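Local structure of probable transcriptional regulator, LysR family protein (Rhodococcus sp., 2QL3) at residues A[18-21]-A[22-25]. The protein probably binds DNA and regulates transcription as a LysR-type factor, this chain being its C-terminal substrate-binding (effector) domain. Residues are numbered along the deposited sequence; the frame is centred on the assembly and turned at random.
Sequences TILP and SMLY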
loop_
_atom_site.group_PDB
_atom_site.type_symbol
_atom_site.label_atom_id
_atom_site.label_comp_id
_atom_site.label_asym_id
_atom_site.label_seq_id
_atom_site.Cartn_x
_atom_site.Cartn_y
_atom_site.Cartn_z
ATOM N N THR A 18 -3.899 -8.241 4.005
ATOM C CA THR A 18 -5.079 -9.027 3.678
ATOM C C THR A 18 -5.021 -10.370 4.390
ATOM O O THR A 18 -6.011 -10.782 5.023
ATOM C CB THR A 18 -5.222 -9.240 2.167
ATOM O OG1 THR A 18 -3.995 -9.757 1.665
ATOM C CG2 THR A 18 -5.423 -7.920 1.469
ATOM N N ILE A 19 -3.874 -11.047 4.291
ATOM C CA ILE A 19 -3.735 -12.384 4.844
ATOM C C ILE A 19 -2.947 -12.477 6.183
ATOM O O ILE A 19 -3.340 -13.187 7.126
ATOM C CB ILE A 19 -3.199 -13.317 3.709
ATOM C CG1 ILE A 19 -4.442 -13.796 2.932
ATOM C CG2 ILE A 19 -2.501 -14.486 4.258
ATOM C CD1 ILE A 19 -4.206 -14.211 1.492
ATOM N N LEU A 20 -1.886 -11.698 6.257
ATOM C CA LEU A 20 -0.939 -11.732 7.326
ATOM C C LEU A 20 -1.436 -11.269 8.700
ATOM O O LEU A 20 -1.070 -11.880 9.673
ATOM C CB LEU A 20 0.307 -10.984 6.955
ATOM C CG LEU A 20 1.442 -11.790 6.317
ATOM C CD1 LEU A 20 2.112 -12.765 7.307
ATOM C CD2 LEU A 20 0.951 -12.467 5.071
ATOM N N PRO A 21 -2.262 -10.214 8.770
ATOM C CA PRO A 21 -2.635 -9.723 10.118
ATOM C C PRO A 21 -3.262 -10.775 11.018
ATOM O O PRO A 21 -2.761 -10.963 12.126
ATOM C CB PRO A 21 -3.595 -8.591 9.827
ATOM C CG PRO A 21 -3.117 -8.057 8.407
ATOM C CD PRO A 21 -2.822 -9.370 7.695
ATOM N N SER A 22 -4.307 -11.491 10.552
ATOM C CA SER A 22 -4.944 -12.491 11.412
ATOM C C SER A 22 -4.067 -13.706 11.680
ATOM O O SER A 22 -4.154 -14.295 12.735
ATOM C CB SER A 22 -6.342 -12.934 10.912
ATOM O OG SER A 22 -6.260 -13.384 9.576
HETATM N N MSE A 23 -3.264 -14.103 10.685
HETATM C CA MSE A 23 -2.305 -15.182 10.840
HETATM C C MSE A 23 -1.338 -14.889 11.968
HETATM O O MSE A 23 -1.158 -15.699 12.824
HETATM C CB MSE A 23 -1.458 -15.332 9.558
HETATM C CG MSE A 23 -1.757 -16.516 8.752
HETATM SE SE MSE A 23 -0.419 -16.658 7.274
HETATM C CE MSE A 23 1.020 -15.978 8.164
ATOM N N LEU A 24 -0.695 -13.727 11.926
ATOM C CA LEU A 24 0.259 -13.321 12.987
ATOM C C LEU A 24 -0.434 -13.201 14.333
ATOM O O LEU A 24 0.086 -13.661 15.354
ATOM C CB LEU A 24 0.981 -11.998 12.638
ATOM C CG LEU A 24 2.322 -12.147 11.863
ATOM C CD1 LEU A 24 2.572 -13.579 11.300
ATOM C CD2 LEU A 24 2.620 -11.024 10.886
ATOM N N TYR A 25 -1.618 -12.591 14.342
ATOM C CA TYR A 25 -2.397 -12.492 15.596
ATOM C C TYR A 25 -2.717 -13.879 16.139
ATOM O O TYR A 25 -2.363 -14.196 17.279
ATOM C CB TYR A 25 -3.671 -11.635 15.406
ATOM C CG TYR A 25 -4.315 -11.314 16.720
ATOM C CD1 TYR A 25 -3.978 -10.154 17.415
ATOM C CD2 TYR A 25 -5.194 -12.199 17.296
ATOM C CE1 TYR A 25 -4.520 -9.869 18.654
ATOM C CE2 TYR A 25 -5.745 -11.934 18.553
ATOM C CZ TYR A 25 -5.398 -10.759 19.212
ATOM O OH TYR A 25 -5.940 -10.477 20.433
HETATM O O HOH W 1 -5.239 -15.152 7.350
#
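Leu20 meets both Met23, a selenomethionine, and Leu24 in the first turn of helix 20-30, the helix of the beta-alpha-beta crossover between strands 5-11 and 34-40 in this LysR substrate-binding domain of the periplasmic-binding-protein clan. The CD1 methyl of Leu20 does the touching. It meets the terminal methyl of Met23, Leu20 CD1 to Met23 CE being 3.5 Å, and, roughly at right angles to that, the forked end of Leu24, Leu20 CD1 lying 4.0 Å from Leu24 CD2. Both side chains slant across that of Leu20 instead of running alongside it. A bend at chi3 (34°) folds the end of Met23 back toward Leu20, while its selenium stays 4.3 Å (SE to CG2) from Ile19. Leu20 and Met23 pack on Ile59 of the sheet and Leu24 on Val36 and Phe38; Met23 also reaches Phe201 of helix 196-205, and Leu24 touches Phe144 of the second subunit. With an alanine at Leu24, both methyls beside Leu20 CD1 would go, which is likely to open a gap toward Phe38. The backbone completes the turn with i to i+4 bonds, Leu24 N to Leu20 O at 2.9 Å and nearly straight (177° at the hydrogen), and Tyr25 N to Pro21 O at 3.0 Å. Pro21, which has no N-H to donate, suits this first turn. Ser22, beside Arg147 of the second subunit, turns OG between its backbone N and carbonyl carbon (chi1 55°), where a water bridges it to the loop ahead of the helix, 3.0 Å from Ser22 OG and donating to Ile19 O at 2.7 Å.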